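Local coordinates for outer membrane lipoprotein carrier protein LolA (PDB 2YZY) that is of unknown function but has a LolA-like fold and may carry lipoproteins toward the outer membrane, at residues E122-V134 and M146-L158. Residues are numbered along the deposited sequence; the frame is centred on the assembly and turned at random.
Sequences EVRLPEGMAWKLV and MELYILKADPRPL. With MPD ((4S)-2-methyl-2,4-pentanediol), chain C.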
loop_
_atom_site.group_PDB
_atom_site.type_symbol
_atom_site.label_atom_id
_atom_site.label_comp_id
_atom_site.label_asym_id
_atom_site.label_seq_id
_atom_site.Cartn_x
_atom_site.Cartn_y
_atom_site.Cartn_z
ATOM N N GLU A 122 21.173 -1.677 -6.549
ATOM C CA GLU A 122 20.655 -2.629 -5.581
ATOM C C GLU A 122 21.218 -2.382 -4.194
ATOM O O GLU A 122 22.239 -1.711 -4.030
ATOM C CB GLU A 122 20.963 -4.058 -6.025
ATOM C CG GLU A 122 22.417 -4.303 -6.342
ATOM C CD GLU A 122 22.668 -5.717 -6.824
ATOM O OE1 GLU A 122 21.959 -6.161 -7.751
ATOM O OE2 GLU A 122 23.574 -6.377 -6.278
ATOM N N VAL A 123 20.536 -2.922 -3.194
ATOM C CA VAL A 123 20.957 -2.769 -1.813
ATOM C C VAL A 123 20.485 -3.971 -1.016
ATOM O O VAL A 123 19.397 -4.499 -1.252
ATOM C CB VAL A 123 20.370 -1.480 -1.185
ATOM C CG1 VAL A 123 18.846 -1.528 -1.213
ATOM C CG2 VAL A 123 20.873 -1.318 0.243
ATOM N N ARG A 124 21.309 -4.418 -0.078
ATOM C CA ARG A 124 20.942 -5.559 0.737
ATOM C C ARG A 124 20.052 -5.127 1.892
ATOM O O ARG A 124 20.421 -4.264 2.689
ATOM C CB ARG A 124 22.190 -6.263 1.275
ATOM C CG ARG A 124 21.887 -7.296 2.349
ATOM C CD ARG A 124 23.076 -8.204 2.645
ATOM N NE ARG A 124 23.199 -9.285 1.669
ATOM C CZ ARG A 124 23.708 -9.149 0.449
ATOM N NH1 ARG A 124 24.158 -7.970 0.040
ATOM N NH2 ARG A 124 23.761 -10.193 -0.366
ATOM N N LEU A 125 18.869 -5.727 1.960
ATOM C CA LEU A 125 17.912 -5.435 3.015
ATOM C C LEU A 125 17.746 -6.704 3.844
ATOM O O LEU A 125 18.217 -7.773 3.453
ATOM C CB LEU A 125 16.564 -5.025 2.414
ATOM C CG LEU A 125 16.556 -3.810 1.482
ATOM C CD1 LEU A 125 15.143 -3.567 0.969
ATOM C CD2 LEU A 125 17.072 -2.590 2.223
ATOM N N PRO A 126 17.082 -6.603 5.005
ATOM C CA PRO A 126 16.880 -7.780 5.855
ATOM C C PRO A 126 16.259 -8.946 5.087
ATOM O O PRO A 126 16.635 -10.102 5.283
ATOM C CB PRO A 126 15.963 -7.251 6.951
ATOM C CG PRO A 126 16.426 -5.838 7.100
ATOM C CD PRO A 126 16.563 -5.390 5.661
ATOM N N GLU A 127 15.311 -8.631 4.207
ATOM C CA GLU A 127 14.631 -9.644 3.406
ATOM C C GLU A 127 15.538 -10.211 2.315
ATOM O O GLU A 127 15.238 -11.249 1.726
ATOM C CB GLU A 127 13.377 -9.052 2.752
ATOM C CG GLU A 127 12.312 -8.543 3.719
ATOM C CD GLU A 127 12.786 -7.385 4.577
ATOM O OE1 GLU A 127 13.444 -6.468 4.038
ATOM O OE2 GLU A 127 12.492 -7.385 5.790
ATOM N N GLY A 128 16.643 -9.521 2.049
ATOM C CA GLY A 128 17.570 -9.969 1.025
ATOM C C GLY A 128 17.904 -8.863 0.041
ATOM O O GLY A 128 17.594 -7.696 0.281
ATOM N N MET A 129 18.537 -9.222 -1.070
ATOM C CA MET A 129 18.899 -8.229 -2.073
ATOM C C MET A 129 17.656 -7.602 -2.684
ATOM O O MET A 129 16.692 -8.294 -3.014
ATOM C CB MET A 129 19.756 -8.857 -3.174
ATOM C CG MET A 129 21.158 -9.238 -2.727
ATOM S SD MET A 129 22.009 -7.867 -1.919
ATOM C CE MET A 129 21.833 -6.581 -3.152
ATOM N N ALA A 130 17.688 -6.285 -2.832
ATOM C CA ALA A 130 16.564 -5.559 -3.396
ATOM C C ALA A 130 17.035 -4.485 -4.362
ATOM O O ALA A 130 18.180 -4.030 -4.297
ATOM C CB ALA A 130 15.754 -4.917 -2.278
ATOM N N TRP A 131 16.145 -4.097 -5.265
ATOM C CA TRP A 131 16.432 -3.039 -6.220
ATOM C C TRP A 131 15.971 -1.741 -5.578
ATOM O O TRP A 131 14.917 -1.704 -4.937
ATOM C CB TRP A 131 15.635 -3.227 -7.512
ATOM C CG TRP A 131 16.090 -4.340 -8.389
ATOM C CD1 TRP A 131 17.293 -4.444 -9.029
ATOM C CD2 TRP A 131 15.324 -5.485 -8.781
ATOM N NE1 TRP A 131 17.320 -5.581 -9.801
ATOM C CE2 TRP A 131 16.125 -6.239 -9.668
ATOM C CE3 TRP A 131 14.037 -5.945 -8.473
ATOM C CZ2 TRP A 131 15.680 -7.431 -10.252
ATOM C CZ3 TRP A 131 13.594 -7.133 -9.054
ATOM C CH2 TRP A 131 14.418 -7.860 -9.934
ATOM N N LYS A 132 16.760 -0.685 -5.732
ATOM C CA LYS A 132 16.385 0.617 -5.201
ATOM C C LYS A 132 16.004 1.496 -6.386
ATOM O O LYS A 132 16.848 1.814 -7.226
ATOM C CB LYS A 132 17.544 1.277 -4.444
ATOM C CG LYS A 132 17.216 2.697 -3.958
ATOM C CD LYS A 132 18.446 3.423 -3.416
ATOM C CE LYS A 132 18.109 4.850 -2.996
ATOM N NZ LYS A 132 19.339 5.686 -2.823
ATOM N N LEU A 133 14.730 1.861 -6.470
ATOM C CA LEU A 133 14.260 2.719 -7.547
ATOM C C LEU A 133 14.111 4.126 -6.988
ATOM O O LEU A 133 13.710 4.308 -5.839
ATOM C CB LEU A 133 12.909 2.233 -8.081
ATOM C CG LEU A 133 12.796 0.785 -8.567
ATOM C CD1 LEU A 133 11.378 0.547 -9.083
ATOM C CD2 LEU A 133 13.813 0.515 -9.662
ATOM N N VAL A 134 14.447 5.124 -7.796
ATOM C CA VAL A 134 14.343 6.506 -7.362
ATOM C C VAL A 134 13.648 7.339 -8.428
ATOM O O VAL A 134 13.750 7.048 -9.618
ATOM C CB VAL A 134 15.741 7.102 -7.062
ATOM C CG1 VAL A 134 16.373 6.366 -5.894
ATOM C CG2 VAL A 134 16.634 6.995 -8.287
ATOM N N MET A 146 11.037 10.186 -4.282
ATOM C CA MET A 146 10.729 8.972 -3.546
ATOM C C MET A 146 11.701 7.846 -3.849
ATOM O O MET A 146 12.384 7.843 -4.877
ATOM C CB MET A 146 9.308 8.502 -3.864
ATOM C CG MET A 146 9.150 7.890 -5.246
ATOM S SD MET A 146 7.496 7.226 -5.533
ATOM C CE MET A 146 7.588 5.675 -4.667
ATOM N N GLU A 147 11.757 6.898 -2.924
ATOM C CA GLU A 147 12.592 5.717 -3.057
ATOM C C GLU A 147 11.626 4.546 -2.962
ATOM O O GLU A 147 10.755 4.528 -2.092
ATOM C CB GLU A 147 13.609 5.635 -1.913
ATOM C CG GLU A 147 14.566 6.819 -1.839
ATOM C CD GLU A 147 15.468 6.775 -0.618
ATOM O OE1 GLU A 147 15.281 5.890 0.246
ATOM O OE2 GLU A 147 16.366 7.637 -0.516
ATOM N N LEU A 148 11.765 3.586 -3.869
ATOM C CA LEU A 148 10.923 2.396 -3.866
ATOM C C LEU A 148 11.857 1.196 -3.891
ATOM O O LEU A 148 12.667 1.052 -4.803
ATOM C CB LEU A 148 10.007 2.369 -5.097
ATOM C CG LEU A 148 9.152 1.103 -5.273
ATOM C CD1 LEU A 148 8.284 0.882 -4.039
ATOM C CD2 LEU A 148 8.277 1.234 -6.514
ATOM N N TYR A 149 11.750 0.345 -2.876
ATOM C CA TYR A 149 12.596 -0.839 -2.768
ATOM C C TYR A 149 11.814 -2.091 -3.131
ATOM O O TYR A 149 10.744 -2.353 -2.571
ATOM C CB TYR A 149 13.147 -0.937 -1.344
ATOM C CG TYR A 149 14.025 0.237 -0.978
ATOM C CD1 TYR A 149 15.397 0.210 -1.223
ATOM C CD2 TYR A 149 13.479 1.394 -0.425
ATOM C CE1 TYR A 149 16.205 1.308 -0.924
ATOM C CE2 TYR A 149 14.275 2.497 -0.123
ATOM C CZ TYR A 149 15.638 2.444 -0.377
ATOM O OH TYR A 149 16.432 3.529 -0.082
ATOM N N ILE A 150 12.360 -2.858 -4.072
ATOM C CA ILE A 150 11.728 -4.080 -4.562
ATOM C C ILE A 150 12.606 -5.306 -4.326
ATOM O O ILE A 150 13.758 -5.349 -4.765
ATOM C CB ILE A 150 11.453 -3.981 -6.084
ATOM C CG1 ILE A 150 10.625 -2.727 -6.393
ATOM C CG2 ILE A 150 10.761 -5.251 -6.577
ATOM C CD1 ILE A 150 9.250 -2.695 -5.730
ATOM N N LEU A 151 12.059 -6.303 -3.633
ATOM C CA LEU A 151 12.787 -7.540 -3.362
ATOM C C LEU A 151 13.101 -8.201 -4.708
ATOM O O LEU A 151 12.225 -8.327 -5.559
ATOM C CB LEU A 151 11.928 -8.479 -2.502
ATOM C CG LEU A 151 12.542 -9.820 -2.084
ATOM C CD1 LEU A 151 13.755 -9.582 -1.205
ATOM C CD2 LEU A 151 11.507 -10.644 -1.329
ATOM N N LYS A 152 14.349 -8.619 -4.904
ATOM C CA LYS A 152 14.742 -9.242 -6.171
ATOM C C LYS A 152 14.303 -10.695 -6.356
ATOM O O LYS A 152 13.755 -11.047 -7.401
ATOM C CB LYS A 152 16.263 -9.155 -6.356
ATOM C CG LYS A 152 16.788 -7.742 -6.572
ATOM C CD LYS A 152 18.302 -7.722 -6.772
ATOM C CE LYS A 152 18.718 -8.453 -8.040
ATOM N NZ LYS A 152 20.198 -8.436 -8.229
ATOM N N ALA A 153 14.545 -11.528 -5.349
ATOM C CA ALA A 153 14.207 -12.952 -5.415
ATOM C C ALA A 153 12.724 -13.243 -5.633
ATOM O O ALA A 153 12.367 -14.204 -6.316
ATOM C CB ALA A 153 14.691 -13.651 -4.153
ATOM N N ASP A 154 11.868 -12.420 -5.039
ATOM C CA ASP A 154 10.422 -12.574 -5.165
ATOM C C ASP A 154 9.885 -11.155 -5.321
ATOM O O ASP A 154 9.419 -10.546 -4.359
ATOM C CB ASP A 154 9.861 -13.247 -3.906
ATOM C CG ASP A 154 8.358 -13.459 -3.968
ATOM O OD1 ASP A 154 7.841 -13.767 -5.061
ATOM O OD2 ASP A 154 7.696 -13.334 -2.917
ATOM N N PRO A 155 9.955 -10.612 -6.548
ATOM C CA PRO A 155 9.511 -9.261 -6.909
ATOM C C PRO A 155 8.249 -8.740 -6.237
ATOM O O PRO A 155 7.134 -9.101 -6.611
ATOM C CB PRO A 155 9.372 -9.342 -8.423
ATOM C CG PRO A 155 10.488 -10.262 -8.788
ATOM C CD PRO A 155 10.351 -11.359 -7.758
ATOM N N ARG A 156 8.447 -7.875 -5.248
ATOM C CA ARG A 156 7.357 -7.253 -4.507
ATOM C C ARG A 156 7.946 -6.075 -3.737
ATOM O O ARG A 156 9.139 -6.060 -3.426
ATOM C CB ARG A 156 6.709 -8.258 -3.547
ATOM C CG ARG A 156 7.590 -8.748 -2.411
ATOM C CD ARG A 156 6.924 -9.923 -1.695
ATOM N NE ARG A 156 7.698 -10.407 -0.555
ATOM C CZ ARG A 156 7.807 -9.771 0.610
ATOM N NH1 ARG A 156 7.187 -8.614 0.802
ATOM N NH2 ARG A 156 8.542 -10.293 1.584
ATOM N N PRO A 157 7.119 -5.064 -3.432
ATOM C CA PRO A 157 7.585 -3.883 -2.702
ATOM C C PRO A 157 7.932 -4.174 -1.250
ATOM O O PRO A 157 7.244 -4.937 -0.570
ATOM C CB PRO A 157 6.410 -2.907 -2.812
ATOM C CG PRO A 157 5.608 -3.425 -3.984
ATOM C CD PRO A 157 5.709 -4.909 -3.823
ATOM N N LEU A 158 9.007 -3.558 -0.775
ATOM C CA LEU A 158 9.425 -3.746 0.603
ATOM C C LEU A 158 9.397 -2.441 1.378
ATOM O O LEU A 158 9.224 -2.443 2.598
ATOM C CB LEU A 158 10.849 -4.304 0.668
ATOM C CG LEU A 158 11.100 -5.726 0.175
ATOM C CD1 LEU A 158 12.591 -6.031 0.256
ATOM C CD2 LEU A 158 10.305 -6.703 1.025
HETATM C C1 MPD C . 18.151 10.534 -1.939
HETATM C C2 MPD C . 17.928 9.506 -3.054
HETATM O O2 MPD C . 18.013 8.185 -2.513
HETATM C CM MPD C . 16.551 9.719 -3.676
HETATM C C3 MPD C . 19.000 9.674 -4.134
HETATM C C4 MPD C . 20.513 9.522 -3.952
HETATM O O4 MPD C . 20.840 8.145 -3.752
HETATM C C5 MPD C . 21.235 10.052 -5.191
HETATM O O HOH W 1 16.210 -11.013 -3.080
#
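Trp131 and Ile150 face each other as a hydrogen-bonded pair of the antiparallel hairpin made by strands 128-136 and 145-151. Both backbone groups of each residue are satisfied: Trp131 N reaches Ile150 O at 2.7 Å, and Ile150 N returns a bond to Trp131 O. Leu133 and Leu148 repeat this two-way exchange. Two residues along each strand, away from the loop that closes the hairpin, Lys152 N donates to Met129 O at 3.0 Å, nearly straight (168°). That carbonyl also accepts from a water, which in turn takes the N-H of Ala153, so one oxygen serves two donors where the strand ends.

Lys152 crosses Trp131 at about a right angle. Its CG sits 3.5 Å from the centroid of the six-membered ring, 16° off the normal, a CH-pi contact over one face. The bend at chi3 (64°) then takes the chain past the indole nitrogen, and Lys152 NZ forms a salt bridge with Glu122 OE1 (2.9 Å), met on the syn side but well out of the carboxylate plane. Ile150 CG2 abuts the indole edge, and Ile11 of helix 7-18 also touches this side of the hairpin.

Beside Tyr149, Lys132 runs the same way, its CG 3.5 Å from Tyr149 CE1. Tyr149 OH donates to Glu147 OE1 (2.6 Å) from above the carboxylate plane. Lys132 NZ pairs with Glu120 and donates to both hydroxyls of a pentanediol, probably from the crystallisation liquor; the diol's O2 donates to Glu147 OE2. Lys132 NZ and Glu147 OE2 are 4.2 Å apart, too far for a direct salt bridge, so these opposite charges are joined through the diol.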